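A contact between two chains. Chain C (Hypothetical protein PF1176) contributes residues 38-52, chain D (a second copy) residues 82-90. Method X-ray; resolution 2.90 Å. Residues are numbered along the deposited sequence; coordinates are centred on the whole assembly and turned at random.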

# COMPACT_ATOMS: atom_id res chain seq x y z
N GLY C 38 -18.39 -7.15 3.69
CA GLY C 38 -18.18 -8.09 2.60
C GLY C 38 -17.37 -7.67 1.39
O GLY C 38 -16.74 -8.51 0.74
N ILE C 39 -17.40 -6.38 1.06
CA ILE C 39 -16.67 -5.88 -0.10
C ILE C 39 -15.35 -6.60 -0.32
O ILE C 39 -15.10 -7.11 -1.41
CB ILE C 39 -16.41 -4.36 0.02
CG1 ILE C 39 -17.72 -3.62 -0.18
CG2 ILE C 39 -15.43 -3.90 -1.03
CD1 ILE C 39 -18.43 -4.01 -1.46
N GLU C 40 -14.51 -6.63 0.73
CA GLU C 40 -13.21 -7.30 0.64
C GLU C 40 -13.41 -8.71 0.10
O GLU C 40 -12.67 -9.16 -0.79
CB GLU C 40 -12.56 -7.35 2.01
N LYS C 41 -14.43 -9.38 0.63
CA LYS C 41 -14.79 -10.74 0.22
C LYS C 41 -15.20 -10.72 -1.24
O LYS C 41 -14.54 -11.32 -2.09
CB LYS C 41 -15.94 -11.26 1.08
N THR C 42 -16.28 -9.99 -1.50
CA THR C 42 -16.88 -9.82 -2.82
C THR C 42 -15.99 -9.27 -3.93
O THR C 42 -15.82 -9.92 -4.97
CB THR C 42 -18.08 -8.89 -2.74
OG1 THR C 42 -17.62 -7.55 -2.52
CG2 THR C 42 -18.97 -9.29 -1.56
N ARG C 43 -15.42 -8.08 -3.72
CA ARG C 43 -14.60 -7.39 -4.73
C ARG C 43 -13.08 -7.48 -4.62
O ARG C 43 -12.37 -7.21 -5.59
CB ARG C 43 -14.94 -5.89 -4.75
CG ARG C 43 -16.32 -5.55 -5.23
CD ARG C 43 -16.32 -5.34 -6.70
NE ARG C 43 -17.64 -4.96 -7.16
CZ ARG C 43 -17.96 -4.81 -8.43
NH1 ARG C 43 -17.06 -5.00 -9.38
NH2 ARG C 43 -19.20 -4.49 -8.75
N GLY C 44 -12.60 -7.81 -3.43
CA GLY C 44 -11.17 -7.88 -3.25
C GLY C 44 -10.73 -6.93 -2.15
O GLY C 44 -11.54 -6.21 -1.57
N GLU C 45 -9.43 -6.92 -1.89
CA GLU C 45 -8.88 -6.10 -0.83
C GLU C 45 -8.54 -4.68 -1.26
O GLU C 45 -8.71 -3.74 -0.47
CB GLU C 45 -7.65 -6.78 -0.25
CG GLU C 45 -7.09 -6.03 0.91
CD GLU C 45 -5.92 -6.73 1.56
OE1 GLU C 45 -5.47 -6.24 2.62
OE2 GLU C 45 -5.44 -7.75 1.01
N ALA C 46 -8.07 -4.52 -2.49
CA ALA C 46 -7.72 -3.19 -2.98
C ALA C 46 -8.98 -2.38 -3.09
O ALA C 46 -9.00 -1.20 -2.79
CB ALA C 46 -7.01 -3.27 -4.33
N PHE C 47 -10.05 -3.03 -3.52
CA PHE C 47 -11.33 -2.36 -3.67
C PHE C 47 -11.81 -1.92 -2.29
O PHE C 47 -12.10 -0.75 -2.08
CB PHE C 47 -12.35 -3.33 -4.28
CG PHE C 47 -13.60 -2.66 -4.77
CD1 PHE C 47 -14.56 -2.21 -3.87
CD2 PHE C 47 -13.82 -2.50 -6.13
CE1 PHE C 47 -15.71 -1.60 -4.32
CE2 PHE C 47 -14.97 -1.90 -6.60
CZ PHE C 47 -15.92 -1.45 -5.69
N ALA C 48 -11.89 -2.86 -1.36
CA ALA C 48 -12.33 -2.52 -0.02
C ALA C 48 -11.45 -1.41 0.53
O ALA C 48 -11.94 -0.49 1.18
CB ALA C 48 -12.26 -3.74 0.86
N LYS C 49 -10.15 -1.48 0.25
CA LYS C 49 -9.24 -0.46 0.74
C LYS C 49 -9.42 0.89 0.06
O LYS C 49 -9.53 1.90 0.72
CB LYS C 49 -7.79 -0.92 0.61
CG LYS C 49 -7.30 -1.72 1.80
CD LYS C 49 -5.82 -1.99 1.69
CE LYS C 49 -5.27 -2.77 2.88
NZ LYS C 49 -3.78 -2.88 2.78
N ALA C 50 -9.43 0.91 -1.26
CA ALA C 50 -9.60 2.15 -2.00
C ALA C 50 -10.91 2.80 -1.60
O ALA C 50 -11.01 4.02 -1.52
CB ALA C 50 -9.61 1.85 -3.48
N SER C 51 -11.91 1.97 -1.33
CA SER C 51 -13.25 2.39 -0.94
C SER C 51 -13.26 3.12 0.41
O SER C 51 -13.77 4.24 0.53
CB SER C 51 -14.16 1.16 -0.87
OG SER C 51 -15.53 1.50 -1.01
N ILE C 52 -12.68 2.49 1.42
CA ILE C 52 -12.61 3.07 2.74
C ILE C 52 -11.60 4.21 2.85
O ILE C 52 -11.87 5.20 3.52
CB ILE C 52 -12.29 1.96 3.77
CG1 ILE C 52 -13.48 1.00 3.83
CG2 ILE C 52 -11.98 2.57 5.15
CD1 ILE C 52 -13.19 -0.33 4.47
N ALA D 82 -25.22 5.42 -5.32
CA ALA D 82 -24.30 5.23 -6.44
C ALA D 82 -23.22 4.23 -6.05
O ALA D 82 -22.78 3.42 -6.86
CB ALA D 82 -23.67 6.56 -6.81
N ARG D 83 -22.80 4.30 -4.79
CA ARG D 83 -21.79 3.43 -4.24
C ARG D 83 -22.32 2.02 -4.16
O ARG D 83 -21.66 1.06 -4.56
CB ARG D 83 -21.41 3.86 -2.84
CG ARG D 83 -20.33 4.91 -2.73
CD ARG D 83 -19.71 4.83 -1.35
NE ARG D 83 -19.53 3.42 -0.99
CZ ARG D 83 -20.40 2.70 -0.27
NH1 ARG D 83 -21.51 3.26 0.20
NH2 ARG D 83 -20.17 1.42 -0.06
N GLU D 84 -23.52 1.90 -3.62
CA GLU D 84 -24.12 0.60 -3.45
C GLU D 84 -24.35 -0.11 -4.77
O GLU D 84 -24.28 -1.32 -4.84
CB GLU D 84 -25.41 0.72 -2.64
CG GLU D 84 -25.11 0.95 -1.16
CD GLU D 84 -26.34 1.33 -0.36
OE1 GLU D 84 -26.19 1.55 0.86
OE2 GLU D 84 -27.43 1.43 -0.95
N GLU D 85 -24.63 0.65 -5.82
CA GLU D 85 -24.80 0.01 -7.12
C GLU D 85 -23.43 -0.44 -7.64
O GLU D 85 -23.26 -1.56 -8.10
CB GLU D 85 -25.43 0.98 -8.12
CG GLU D 85 -25.52 0.41 -9.52
CD GLU D 85 -26.20 -0.96 -9.56
OE1 GLU D 85 -25.83 -1.78 -10.43
OE2 GLU D 85 -27.10 -1.20 -8.72
N THR D 86 -22.47 0.47 -7.56
CA THR D 86 -21.12 0.23 -8.03
C THR D 86 -20.43 -1.01 -7.50
O THR D 86 -19.81 -1.75 -8.27
CB THR D 86 -20.23 1.44 -7.73
OG1 THR D 86 -20.69 2.54 -8.52
CG2 THR D 86 -18.77 1.17 -8.09
N GLU D 87 -20.52 -1.26 -6.20
CA GLU D 87 -19.84 -2.43 -5.68
C GLU D 87 -20.58 -3.74 -5.89
O GLU D 87 -19.96 -4.79 -6.04
CB GLU D 87 -19.48 -2.21 -4.20
CG GLU D 87 -20.61 -1.80 -3.30
CD GLU D 87 -20.11 -1.29 -1.95
OE1 GLU D 87 -20.89 -1.34 -0.97
OE2 GLU D 87 -18.95 -0.82 -1.88
N ALA D 88 -21.91 -3.69 -5.94
CA ALA D 88 -22.71 -4.89 -6.15
C ALA D 88 -22.28 -5.65 -7.40
O ALA D 88 -22.00 -5.06 -8.43
CB ALA D 88 -24.19 -4.51 -6.24
N LEU D 89 -22.22 -6.97 -7.31
CA LEU D 89 -21.84 -7.81 -8.43
C LEU D 89 -23.07 -8.45 -9.05
O LEU D 89 -24.09 -8.65 -8.39
CB LEU D 89 -20.91 -8.92 -7.96
CG LEU D 89 -19.48 -8.53 -7.59
CD1 LEU D 89 -18.75 -9.76 -7.08
CD2 LEU D 89 -18.78 -7.95 -8.81
N LEU D 90 -22.99 -8.78 -10.33
CA LEU D 90 -24.13 -9.40 -10.98
C LEU D 90 -24.29 -10.84 -10.51
O LEU D 90 -25.25 -11.17 -9.81
CB LEU D 90 -23.95 -9.38 -12.49
CG LEU D 90 -24.30 -8.06 -13.14
CD1 LEU D 90 -24.06 -8.14 -14.63
CD2 LEU D 90 -25.75 -7.73 -12.84

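One arginine side chain makes every hydrogen bond of this contact, and all its acceptors are backbone carbonyls at the end of a helix. Arg C43 reaches from chain C to the place where the chain D helix 82-87 runs out, where carbonyls of a helix's last turn are commonly left without an amide of the next turn. Its NE donates to Glu D87 O at 2.6 Å, a short bond with an N-H...O angle of 149°. Arg C43 NH2 adds a weak bond to the same Glu D87 O at 2.8 Å and another weak one to Ala D88 O at 2.9 Å, so the guanidinium links the carbonyls of two successive residues, the last of the helix and the first beyond it. Both carbonyls lie at the edge of the guanidinium, near its plane, where its N-H groups point. Arg C43 NH2 also comes within 2.8 Å of Thr D86 O, but the angle is too poor for a hydrogen bond. Leu D89 covers one face of the same group, its CD2 3.3 Å from Arg C43 CZ; a flat cation can accept a nonpolar neighbour over its face while its edge is bonded.

The helix axes stay well apart. Helix 45-52 runs nearly antiparallel to helix 82-87, at 169° with axes no closer than 13.0 Å, whereas the short helix 39-43 lies at 44° to it and approaches to 12.4 Å. The backbones come closest where Arg C43 CA lies 7.3 Å from Glu D87 CA, and are wider at Ser C51 CA and Arg D83 CA, 9.2 Å. Between the two chain C helices sits Gly C44, with a phi of 121°; a CB there would jam against the carbonyl O of the preceding residue. Side chains bridge the gap, and the two stretches together bury 379 Å².

Glu D87 is the hub on chain D. Its aliphatic CB rests 3.8 Å from Phe C47 CE1, while Ile C39 CD1 approaches its carboxylate carbon CD to 3.2 Å, a tight contact without polar pairing. The charge is answered within chain D: Arg D83 NH2 forms a salt bridge with Glu D87 OE1 at 3.0 Å, one helical turn back. Ser C51 faces this pair from chain C, but its OG remains 4.2 Å from Glu D87 OE2 and 4.4 Å from Arg D83 NE, too far to bond.

At the other end, Leu D89 CD1 packs 3.6 Å from Thr C42 O. The hydroxyl of Thr C42 turns back to its own helix, OG1 donating to Ile C39 O at 2.8 Å; Thr D86 does likewise, its OG1 donating to Ala D82 O at 2.8 Å.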